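Local coordinates for protein flavin-containing monooxygenase (Allium sativum, PDB 6WPU) that probably catalyses the FAD-dependent S-oxygenation of S-allyl-L-cysteine in garlic, at residues A[78-90]-A[201-213]. Numbering follows the deposited sequence.
Sequences RPIVHSSLYKSLR and QMHSHNYRIPEPF. With FAD (flavin-adenine dinucleotide), chain B; SO4 (sulfate ion), chain D.
The FAD-binding loop 78-90 packs here on the turn that follows strand 200-203, with His205 and Arg208 reaching into it. The His205 imidazole is held at its edge by the loop. ND1 donates to Ser84 OG at 2.7 Å, nearly in the ring plane. On the other nitrogen, NE2 makes a weak, bent bond to Val81 O at 2.8 Å, with an N-H...O angle of 124°. Ser84 OG is also hydrogen-bonded to Tyr296 OH, which lies outside both segments. The Arg208 side chain bends at chi2 (-60°) and folds back over its own turn, so that one guanidinium face lies against Leu85 O. Its NH1 donates to His205 O at 2.8 Å and to Tyr207 O, from above both carbonyl planes. Arg208 NH2 comes within 3.0 Å of Ser83 O, and Val81 CG1 meets the guanidinium edge. Arg208 NE donates a hydrogen bond to the backbone O of Thr64. The backbones join by a nearly straight bond from Lys87 N to Arg208 O, 2.8 Å. Beside it, Tyr86 CB lies 3.5 Å from Tyr207 CD2, and the two rings are inclined at 54°. Tyr207 OH is hydrogen-bonded to Asp233 OD2 of helix 225-234. Water 1 bridges Ser84 O and Ser204 O, and water 2 joins Ser88 N to Arg208 O. On the cofactor side, His82 NE2 donates to FAD O2A at 2.6 Å, and Leu89 CD1 touches the flavin ring. The contact thus joins the FAD-binding loop to the turn that leaves the mixed sheet at strand 200-203, consistent with the two-dinucleotide-binding-domain fold of flavin-containing monooxygenases.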
ATOM      1  N   ARG A  78     -21.269   5.513   2.912  1.00 43.75           N
ATOM      2  CA  ARG A  78     -20.631   5.704   4.205  1.00 40.85           C
ATOM      3  C   ARG A  78     -19.546   6.779   4.115  1.00 40.13           C
ATOM      4  O   ARG A  78     -18.922   6.951   3.065  1.00 38.82           O
ATOM      5  CB  ARG A  78     -20.015   4.394   4.693  1.00 40.30           C
ATOM      6  CG  ARG A  78     -18.728   3.991   3.947  1.00 36.69           C
ATOM      7  CD  ARG A  78     -18.358   2.514   4.166  1.00 34.64           C
ATOM      8  NE  ARG A  78     -17.083   2.229   3.515  1.00 33.22           N
ATOM      9  CZ  ARG A  78     -16.969   1.906   2.232  1.00 37.06           C
ATOM     10  NH1 ARG A  78     -18.066   1.820   1.486  1.00 33.85           N
ATOM     11  NH2 ARG A  78     -15.767   1.683   1.696  1.00 34.67           N
ATOM     12  N   PRO A  79     -19.321   7.532   5.196  1.00 42.48           N
ATOM     13  CA  PRO A  79     -18.087   8.327   5.291  1.00 40.49           C
ATOM     14  C   PRO A  79     -16.883   7.405   5.196  1.00 41.14           C
ATOM     15  O   PRO A  79     -16.909   6.265   5.681  1.00 40.24           O
ATOM     16  CB  PRO A  79     -18.177   8.988   6.673  1.00 37.76           C
ATOM     17  CG  PRO A  79     -19.584   8.846   7.103  1.00 37.99           C
ATOM     18  CD  PRO A  79     -20.170   7.665   6.392  1.00 41.33           C
ATOM     19  N   ILE A  80     -15.825   7.899   4.559  1.00 35.49           N
ATOM     20  CA  ILE A  80     -14.620   7.115   4.315  1.00 34.32           C
ATOM     21  C   ILE A  80     -13.538   7.574   5.280  1.00 36.64           C
ATOM     22  O   ILE A  80     -13.282   8.778   5.403  1.00 36.01           O
ATOM     23  CB  ILE A  80     -14.140   7.250   2.856  1.00 36.73           C
ATOM     24  CG1 ILE A  80     -15.223   6.778   1.880  1.00 35.59           C
ATOM     25  CG2 ILE A  80     -12.842   6.437   2.636  1.00 29.24           C
ATOM     26  CD1 ILE A  80     -15.739   5.342   2.173  1.00 34.15           C
ATOM     27  N   VAL A  81     -12.899   6.625   5.961  1.00 29.95           N
ATOM     28  CA  VAL A  81     -11.675   6.895   6.709  1.00 32.86           C
ATOM     29  C   VAL A  81     -10.521   6.367   5.870  1.00 36.98           C
ATOM     30  O   VAL A  81     -10.527   5.203   5.452  1.00 32.18           O
ATOM     31  CB  VAL A  81     -11.704   6.240   8.104  1.00 34.11           C
ATOM     32  CG1 VAL A  81     -10.411   6.517   8.825  1.00 30.81           C
ATOM     33  CG2 VAL A  81     -12.880   6.772   8.921  1.00 31.31           C
ATOM     34  N   HIS A  82      -9.527   7.201   5.605  1.00 39.55           N
ATOM     35  CA  HIS A  82      -8.519   6.797   4.625  0.56 39.34           C
ATOM     36  C   HIS A  82      -7.513   5.815   5.216  1.00 42.31           C
ATOM     37  O   HIS A  82      -7.181   4.794   4.593  1.00 46.72           O
ATOM     38  CB  HIS A  82      -7.761   7.994   4.049  0.56 33.35           C
ATOM     39  CG  HIS A  82      -6.678   7.577   3.098  0.56 33.20           C
ATOM     40  ND1 HIS A  82      -6.898   7.385   1.747  0.56 25.94           N
ATOM     41  CD2 HIS A  82      -5.389   7.221   3.322  0.56 25.06           C
ATOM     42  CE1 HIS A  82      -5.781   6.966   1.181  0.56 25.26           C
ATOM     43  NE2 HIS A  82      -4.850   6.867   2.112  0.56 21.87           N
ATOM     44  N   SER A  83      -7.041   6.074   6.432  1.00 35.74           N
ATOM     45  CA  SER A  83      -6.024   5.215   7.044  1.00 33.38           C
ATOM     46  C   SER A  83      -6.590   3.912   7.618  1.00 36.54           C
ATOM     47  O   SER A  83      -7.649   3.896   8.252  1.00 36.39           O
ATOM     48  CB  SER A  83      -5.292   5.971   8.151  1.00 33.65           C
ATOM     49  OG  SER A  83      -4.278   5.138   8.692  1.00 28.92           O
ATOM     50  N   SER A  84      -5.845   2.820   7.411  1.00 32.74           N
ATOM     51  CA  SER A  84      -6.091   1.515   8.013  1.00 34.46           C
ATOM     52  C   SER A  84      -5.171   1.201   9.189  1.00 35.39           C
ATOM     53  O   SER A  84      -5.212   0.077   9.694  1.00 39.86           O
ATOM     54  CB  SER A  84      -5.921   0.408   6.959  1.00 37.08           C
ATOM     55  OG  SER A  84      -6.725   0.680   5.824  1.00 43.19           O
ATOM     56  N   LEU A  85      -4.315   2.128   9.616  1.00 29.09           N
ATOM     57  CA  LEU A  85      -3.361   1.790  10.669  1.00 33.60           C
ATOM     58  C   LEU A  85      -4.084   1.555  11.987  1.00 34.83           C
ATOM     59  O   LEU A  85      -5.028   2.274  12.319  1.00 33.34           O
ATOM     60  CB  LEU A  85      -2.348   2.905  10.875  1.00 32.98           C
ATOM     61  CG  LEU A  85      -1.394   3.333   9.772  1.00 38.30           C
ATOM     62  CD1 LEU A  85      -0.572   4.540  10.268  1.00 35.72           C
ATOM     63  CD2 LEU A  85      -0.504   2.196   9.372  1.00 36.67           C
ATOM     64  N   TYR A  86      -3.621   0.568  12.752  1.00 31.35           N
ATOM     65  CA  TYR A  86      -4.068   0.425  14.134  1.00 32.50           C
ATOM     66  C   TYR A  86      -3.029   1.050  15.058  1.00 35.83           C
ATOM     67  O   TYR A  86      -1.895   1.327  14.655  1.00 34.82           O
ATOM     68  CB  TYR A  86      -4.330  -1.046  14.495  1.00 27.38           C
ATOM     69  CG  TYR A  86      -3.226  -2.002  14.091  1.00 29.26           C
ATOM     70  CD1 TYR A  86      -3.200  -2.563  12.808  1.00 30.26           C
ATOM     71  CD2 TYR A  86      -2.221  -2.355  14.989  1.00 31.76           C
ATOM     72  CE1 TYR A  86      -2.184  -3.420  12.426  1.00 29.19           C
ATOM     73  CE2 TYR A  86      -1.205  -3.239  14.620  1.00 36.96           C
ATOM     74  CZ  TYR A  86      -1.194  -3.755  13.339  1.00 35.96           C
ATOM     75  OH  TYR A  86      -0.204  -4.615  12.959  1.00 49.26           O
ATOM     76  N   LYS A  87      -3.429   1.293  16.306  1.00 34.87           N
ATOM     77  CA  LYS A  87      -2.658   2.217  17.135  1.00 39.86           C
ATOM     78  C   LYS A  87      -1.255   1.691  17.439  1.00 39.36           C
ATOM     79  O   LYS A  87      -0.292   2.467  17.476  1.00 38.94           O
ATOM     80  CB  LYS A  87      -3.410   2.521  18.429  1.00 33.58           C
ATOM     81  CG  LYS A  87      -2.676   3.506  19.347  1.00 41.14           C
ATOM     82  CD  LYS A  87      -3.572   3.907  20.523  1.00 52.02           C
ATOM     83  CE  LYS A  87      -2.847   4.727  21.573  1.00 61.83           C
ATOM     84  NZ  LYS A  87      -2.096   3.854  22.534  1.00 68.17           N
ATOM     85  N   SER A  88      -1.110   0.389  17.666  1.00 35.73           N
ATOM     86  CA  SER A  88       0.196  -0.147  18.046  1.00 37.98           C
ATOM     87  C   SER A  88       1.081  -0.498  16.854  1.00 37.22           C
ATOM     88  O   SER A  88       2.192  -0.995  17.064  1.00 36.50           O
ATOM     89  CB  SER A  88       0.033  -1.391  18.927  1.00 36.04           C
ATOM     90  OG  SER A  88      -0.605  -2.407  18.187  1.00 36.85           O
ATOM     91  N   LEU A  89       0.635  -0.245  15.622  1.00 35.21           N
ATOM     92  CA  LEU A  89       1.360  -0.732  14.455  1.00 36.70           C
ATOM     93  C   LEU A  89       2.805  -0.241  14.457  1.00 36.80           C
ATOM     94  O   LEU A  89       3.079   0.933  14.711  1.00 33.78           O
ATOM     95  CB  LEU A  89       0.658  -0.300  13.165  1.00 31.80           C
ATOM     96  CG  LEU A  89       1.321  -0.808  11.879  1.00 37.98           C
ATOM     97  CD1 LEU A  89       0.275  -1.243  10.840  1.00 31.79           C
ATOM     98  CD2 LEU A  89       2.320   0.249  11.274  1.00 33.24           C
ATOM     99  N   ARG A  90       3.719  -1.173  14.213  1.00 32.67           N
ATOM    100  CA  ARG A  90       5.116  -0.932  13.894  1.00 38.37           C
ATOM    101  C   ARG A  90       5.396  -1.390  12.463  1.00 41.58           C
ATOM    102  O   ARG A  90       4.646  -2.189  11.890  1.00 32.32           O
ATOM    103  CB  ARG A  90       6.042  -1.674  14.867  1.00 37.27           C
ATOM    104  CG  ARG A  90       5.913  -1.250  16.316  1.00 37.06           C
ATOM    105  CD  ARG A  90       6.600  -2.241  17.242  1.00 41.80           C
ATOM    106  NE  ARG A  90       8.047  -2.226  17.080  1.00 42.26           N
ATOM    107  CZ  ARG A  90       8.880  -3.033  17.722  1.00 41.95           C
ATOM    108  NH1 ARG A  90       8.403  -3.942  18.575  1.00 42.82           N
ATOM    109  NH2 ARG A  90      10.194  -2.943  17.499  1.00 40.99           N
ATOM    110  N   GLN A 201     -19.392  -8.700  12.619  1.00 36.65           N
ATOM    111  CA  GLN A 201     -18.562  -8.845  11.431  1.00 36.50           C
ATOM    112  C   GLN A 201     -17.939  -7.495  11.124  1.00 33.42           C
ATOM    113  O   GLN A 201     -18.642  -6.477  11.131  1.00 32.66           O
ATOM    114  CB  GLN A 201     -19.405  -9.310  10.244  1.00 45.00           C
ATOM    115  CG  GLN A 201     -18.966 -10.580   9.602  1.00 49.84           C
ATOM    116  CD  GLN A 201     -19.627 -10.800   8.252  1.00 49.72           C
ATOM    117  OE1 GLN A 201     -18.946 -11.051   7.252  1.00 48.21           O
ATOM    118  NE2 GLN A 201     -20.954 -10.719   8.218  1.00 45.13           N
ATOM    119  N   MET A 202     -16.627  -7.477  10.877  1.00 30.77           N
ATOM    120  CA  MET A 202     -15.928  -6.236  10.563  1.00 34.05           C
ATOM    121  C   MET A 202     -14.756  -6.525   9.633  1.00 32.56           C
ATOM    122  O   MET A 202     -14.294  -7.662   9.512  1.00 30.56           O
ATOM    123  CB  MET A 202     -15.413  -5.540  11.826  1.00 33.11           C
ATOM    124  CG  MET A 202     -14.440  -6.410  12.623  1.00 35.12           C
ATOM    125  SD  MET A 202     -13.742  -5.580  14.065  1.00 34.99           S
ATOM    126  CE  MET A 202     -12.858  -4.206  13.295  1.00 31.16           C
ATOM    127  N   HIS A 203     -14.285  -5.472   8.973  1.00 32.35           N
ATOM    128  CA  HIS A 203     -13.060  -5.509   8.187  1.00 29.55           C
ATOM    129  C   HIS A 203     -11.949  -4.873   9.011  1.00 30.22           C
ATOM    130  O   HIS A 203     -12.189  -3.953   9.790  1.00 29.40           O
ATOM    131  CB  HIS A 203     -13.232  -4.769   6.849  1.00 32.79           C
ATOM    132  CG  HIS A 203     -12.124  -5.024   5.871  1.00 34.08           C
ATOM    133  ND1 HIS A 203     -10.939  -4.317   5.883  1.00 29.78           N
ATOM    134  CD2 HIS A 203     -12.014  -5.923   4.862  1.00 30.90           C
ATOM    135  CE1 HIS A 203     -10.147  -4.773   4.926  1.00 31.79           C
ATOM    136  NE2 HIS A 203     -10.777  -5.747   4.292  1.00 30.28           N
ATOM    137  N   SER A 204     -10.734  -5.399   8.861  1.00 26.49           N
ATOM    138  CA  SER A 204      -9.586  -4.857   9.584  1.00 29.09           C
ATOM    139  C   SER A 204      -9.316  -3.401   9.253  1.00 33.57           C
ATOM    140  O   SER A 204      -8.589  -2.737  10.000  1.00 30.08           O
ATOM    141  CB  SER A 204      -8.327  -5.660   9.257  1.00 36.71           C
ATOM    142  OG  SER A 204      -8.015  -5.570   7.873  1.00 36.34           O
ATOM    143  N   HIS A 205      -9.869  -2.892   8.145  1.00 30.27           N
ATOM    144  CA  HIS A 205      -9.761  -1.464   7.857  1.00 32.30           C
ATOM    145  C   HIS A 205     -10.230  -0.626   9.038  1.00 34.55           C
ATOM    146  O   HIS A 205      -9.748   0.490   9.239  1.00 31.52           O
ATOM    147  CB  HIS A 205     -10.578  -1.113   6.617  1.00 30.66           C
ATOM    148  CG  HIS A 205     -10.559   0.346   6.270  1.00 33.08           C
ATOM    149  ND1 HIS A 205      -9.412   1.000   5.870  1.00 33.26           N
ATOM    150  CD2 HIS A 205     -11.554   1.266   6.231  1.00 31.35           C
ATOM    151  CE1 HIS A 205      -9.699   2.267   5.621  1.00 34.57           C
ATOM    152  NE2 HIS A 205     -10.992   2.452   5.820  1.00 33.45           N
ATOM    153  N   ASN A 206     -11.140  -1.157   9.849  1.00 33.90           N
ATOM    154  CA  ASN A 206     -11.657  -0.429  10.994  1.00 35.84           C
ATOM    155  C   ASN A 206     -11.044  -0.894  12.312  1.00 33.57           C
ATOM    156  O   ASN A 206     -11.524  -0.499  13.380  1.00 36.07           O
ATOM    157  CB  ASN A 206     -13.184  -0.541  11.020  1.00 32.25           C
ATOM    158  CG  ASN A 206     -13.816   0.114   9.804  1.00 36.46           C
ATOM    159  OD1 ASN A 206     -13.564   1.286   9.532  1.00 32.88           O
ATOM    160  ND2 ASN A 206     -14.611  -0.640   9.053  1.00 35.68           N
ATOM    161  N   TYR A 207      -9.979  -1.700  12.269  1.00 32.55           N
ATOM    162  CA  TYR A 207      -9.366  -2.155  13.511  1.00 29.85           C
ATOM    163  C   TYR A 207      -8.400  -1.091  14.017  1.00 33.57           C
ATOM    164  O   TYR A 207      -7.551  -0.602  13.262  1.00 30.89           O
ATOM    165  CB  TYR A 207      -8.631  -3.491  13.341  1.00 29.28           C
ATOM    166  CG  TYR A 207      -7.937  -3.836  14.643  1.00 31.85           C
ATOM    167  CD1 TYR A 207      -8.687  -4.223  15.771  1.00 28.61           C
ATOM    168  CD2 TYR A 207      -6.567  -3.687  14.787  1.00 28.91           C
ATOM    169  CE1 TYR A 207      -8.071  -4.497  16.985  1.00 28.27           C
ATOM    170  CE2 TYR A 207      -5.933  -3.955  16.012  1.00 31.97           C
ATOM    171  CZ  TYR A 207      -6.702  -4.356  17.101  1.00 32.17           C
ATOM    172  OH  TYR A 207      -6.105  -4.614  18.304  1.00 29.52           O
ATOM    173  N   ARG A 208      -8.522  -0.734  15.297  1.00 28.38           N
ATOM    174  CA  ARG A 208      -7.653   0.289  15.873  1.00 27.07           C
ATOM    175  C   ARG A 208      -6.951  -0.173  17.141  1.00 32.12           C
ATOM    176  O   ARG A 208      -5.733   0.005  17.273  1.00 32.61           O
ATOM    177  CB  ARG A 208      -8.446   1.559  16.183  1.00 27.90           C
ATOM    178  CG  ARG A 208      -8.982   2.262  14.924  1.00 28.18           C
ATOM    179  CD  ARG A 208      -7.850   2.690  13.982  1.00 28.51           C
ATOM    180  NE  ARG A 208      -8.428   3.383  12.841  1.00 32.10           N
ATOM    181  CZ  ARG A 208      -8.695   2.809  11.675  1.00 37.61           C
ATOM    182  NH1 ARG A 208      -8.394   1.521  11.471  1.00 28.34           N
ATOM    183  NH2 ARG A 208      -9.247   3.536  10.709  1.00 33.43           N
ATOM    184  N   ILE A 209      -7.703  -0.743  18.088  1.00 28.31           N
ATOM    185  CA  ILE A 209      -7.184  -1.014  19.427  1.00 30.94           C
ATOM    186  C   ILE A 209      -7.781  -2.315  19.949  1.00 35.33           C
ATOM    187  O   ILE A 209      -8.872  -2.717  19.521  1.00 35.54           O
ATOM    188  CB  ILE A 209      -7.469   0.153  20.398  1.00 33.15           C
ATOM    189  CG1 ILE A 209      -8.972   0.453  20.478  1.00 30.20           C
ATOM    190  CG2 ILE A 209      -6.648   1.387  20.007  1.00 32.26           C
ATOM    191  CD1 ILE A 209      -9.397   1.248  21.745  1.00 31.59           C
ATOM    192  N   PRO A 210      -7.102  -3.002  20.864  1.00 32.76           N
ATOM    193  CA  PRO A 210      -7.579  -4.320  21.304  1.00 33.60           C
ATOM    194  C   PRO A 210      -8.527  -4.294  22.497  1.00 33.55           C
ATOM    195  O   PRO A 210      -9.214  -5.292  22.731  1.00 28.72           O
ATOM    196  CB  PRO A 210      -6.282  -5.057  21.658  1.00 36.26           C
ATOM    197  CG  PRO A 210      -5.355  -3.953  22.120  1.00 35.51           C
ATOM    198  CD  PRO A 210      -5.727  -2.714  21.322  1.00 30.68           C
ATOM    199  N   GLU A 211      -8.573  -3.204  23.270  1.00 31.99           N
ATOM    200  CA  GLU A 211      -9.379  -3.199  24.496  1.00 31.99           C
ATOM    201  C   GLU A 211     -10.845  -3.620  24.304  1.00 34.74           C
ATOM    202  O   GLU A 211     -11.348  -4.386  25.145  1.00 39.04           O
ATOM    203  CB  GLU A 211      -9.314  -1.811  25.157  1.00 29.13           C
ATOM    204  CG  GLU A 211      -8.006  -1.496  25.880  1.00 36.84           C
ATOM    205  CD  GLU A 211      -6.888  -1.011  24.935  1.00 41.93           C
ATOM    206  OE1 GLU A 211      -7.071  -1.047  23.699  1.00 43.34           O
ATOM    207  OE2 GLU A 211      -5.821  -0.598  25.436  1.00 42.98           O
ATOM    208  N   PRO A 212     -11.581  -3.176  23.277  1.00 36.16           N
ATOM    209  CA  PRO A 212     -12.980  -3.619  23.151  1.00 32.96           C
ATOM    210  C   PRO A 212     -13.145  -5.109  22.878  1.00 34.42           C
ATOM    211  O   PRO A 212     -14.280  -5.593  22.919  1.00 40.87           O
ATOM    212  CB  PRO A 212     -13.524  -2.767  21.993  1.00 33.89           C
ATOM    213  CG  PRO A 212     -12.348  -2.288  21.271  1.00 37.23           C
ATOM    214  CD  PRO A 212     -11.265  -2.129  22.294  1.00 36.44           C
ATOM    215  N   PHE A 213     -12.070  -5.846  22.601  1.00 30.25           N
ATOM    216  CA  PHE A 213     -12.123  -7.292  22.407  1.00 29.65           C
ATOM    217  C   PHE A 213     -11.856  -8.058  23.703  1.00 29.02           C
ATOM    218  O   PHE A 213     -11.709  -9.282  23.675  1.00 31.92           O
ATOM    219  CB  PHE A 213     -11.117  -7.721  21.328  1.00 30.90           C
ATOM    220  CG  PHE A 213     -11.353  -7.078  19.978  1.00 35.91           C
ATOM    221  CD1 PHE A 213     -10.829  -5.827  19.685  1.00 36.12           C
ATOM    222  CD2 PHE A 213     -12.106  -7.719  19.011  1.00 35.41           C
ATOM    223  CE1 PHE A 213     -11.066  -5.228  18.449  1.00 35.66           C
ATOM    224  CE2 PHE A 213     -12.331  -7.135  17.777  1.00 42.50           C
ATOM    225  CZ  PHE A 213     -11.812  -5.889  17.496  1.00 36.87           C
TER
HETATM  226  PA  FAD B 501      -1.553   6.451   0.688  1.00 31.96           P
HETATM  227  O1A FAD B 501      -0.689   6.444   1.950  1.00 27.94           O
HETATM  228  O2A FAD B 501      -2.869   5.855   0.690  1.00 25.37           O
HETATM  229  O5B FAD B 501      -1.872   7.853   0.215  1.00 34.12           O
HETATM  230  C5B FAD B 501      -2.803   8.247  -0.786  1.00 31.17           C
HETATM  231  C4B FAD B 501      -3.230   9.719  -0.588  1.00 31.74           C
HETATM  232  O4B FAD B 501      -4.059  10.213  -1.603  1.00 30.96           O
HETATM  233  C3B FAD B 501      -3.943   9.950   0.717  1.00 34.37           C
HETATM  234  O3B FAD B 501      -3.361  10.997   1.423  1.00 34.74           O
HETATM  235  C2B FAD B 501      -5.334  10.306   0.328  1.00 35.74           C
HETATM  236  O2B FAD B 501      -5.947  11.175   1.211  1.00 32.34           O
HETATM  237  C1B FAD B 501      -5.100  10.941  -1.012  1.00 31.34           C
HETATM  238  N9A FAD B 501      -6.240  10.880  -1.898  1.00 32.86           N
HETATM  239  C8A FAD B 501      -6.989   9.743  -2.178  1.00 35.37           C
HETATM  240  N7A FAD B 501      -7.971  10.047  -3.036  1.00 33.29           N
HETATM  241  C5A FAD B 501      -7.920  11.410  -3.339  1.00 35.91           C
HETATM  242  C6A FAD B 501      -8.675  12.265  -4.140  1.00 30.52           C
HETATM  243  N6A FAD B 501      -9.800  11.780  -4.904  1.00 29.53           N
HETATM  244  N1A FAD B 501      -8.337  13.563  -4.231  1.00 33.72           N
HETATM  245  C2A FAD B 501      -7.291  14.078  -3.533  1.00 30.90           C
HETATM  246  N3A FAD B 501      -6.531  13.290  -2.737  1.00 29.23           N
HETATM  247  C4A FAD B 501      -6.818  11.964  -2.619  1.00 31.42           C
HETATM  248  N1  FAD B 501       5.095   0.186   3.802  1.00 31.60           N
HETATM  249  C2  FAD B 501       6.395   0.261   4.417  1.00 35.09           C
HETATM  250  O2  FAD B 501       7.439   0.787   3.740  1.00 44.49           O
HETATM  251  N3  FAD B 501       6.618  -0.296   5.656  1.00 42.76           N
HETATM  252  C4  FAD B 501       5.577  -0.860   6.364  1.00 35.31           C
HETATM  253  O4  FAD B 501       5.761  -1.402   7.593  1.00 40.92           O
HETATM  254  C4X FAD B 501       4.187  -0.747   5.879  1.00 39.36           C
HETATM  255  N5  FAD B 501       3.126  -1.100   6.702  1.00 37.80           N
HETATM  256  C5X FAD B 501       1.824  -0.945   6.236  1.00 38.63           C
HETATM  257  C6  FAD B 501       0.752  -1.314   7.062  1.00 35.07           C
HETATM  258  C7  FAD B 501      -0.548  -1.145   6.599  1.00 38.98           C
HETATM  259  C7M FAD B 501      -1.690  -1.554   7.490  1.00 35.51           C
HETATM  260  C8  FAD B 501      -0.787  -0.621   5.331  1.00 40.64           C
HETATM  261  C8M FAD B 501      -2.174  -0.439   4.803  1.00 38.15           C
HETATM  262  C9  FAD B 501       0.280  -0.256   4.503  1.00 34.96           C
HETATM  263  C9A FAD B 501       1.582  -0.417   4.954  1.00 35.51           C
HETATM  264  N10 FAD B 501       2.678  -0.025   4.110  1.00 33.75           N
HETATM  265  C10 FAD B 501       3.993  -0.180   4.569  1.00 31.05           C
HETATM  266  C1' FAD B 501       2.426   0.484   2.753  1.00 38.84           C
HETATM  267  C2' FAD B 501       1.973   1.916   2.565  1.00 42.88           C
HETATM  268  O2' FAD B 501       0.838   1.916   1.802  1.00 56.56           O
HETATM  269  C3' FAD B 501       3.075   2.586   1.775  1.00 44.39           C
HETATM  270  O3' FAD B 501       4.085   2.698   2.701  1.00 53.07           O
HETATM  271  C4' FAD B 501       2.752   3.973   1.232  1.00 43.47           C
HETATM  272  O4' FAD B 501       2.217   4.710   2.269  1.00 43.29           O
HETATM  273  C5' FAD B 501       1.849   4.033  -0.005  1.00 39.46           C
HETATM  274  O5' FAD B 501       1.448   5.372  -0.022  1.00 39.25           O
HETATM  275  P   FAD B 501       0.530   6.135  -1.065  1.00 32.72           P
HETATM  276  O1P FAD B 501       0.960   7.641  -1.226  1.00 35.17           O
HETATM  277  O2P FAD B 501       0.523   5.206  -2.344  1.00 29.17           O
HETATM  278  O3P FAD B 501      -0.981   5.771  -0.525  1.00 31.39           O
HETATM  279  S   SO4 D 503       5.716  -6.608  18.337  0.80 70.76           S
HETATM  280  O1  SO4 D 503       5.005  -7.298  19.417  0.80 71.92           O
HETATM  281  O2  SO4 D 503       7.026  -7.232  18.168  0.80 75.86           O
HETATM  282  O3  SO4 D 503       4.979  -6.749  17.087  0.80 74.41           O
HETATM  283  O4  SO4 D 503       5.828  -5.179  18.651  0.80 59.64           O
HETATM  284  O   HOH W   1      -5.931  -2.552  10.241  1.00 40.16           O
HETATM  285  O   HOH W   2      -3.509  -1.128  18.438  1.00 29.64           O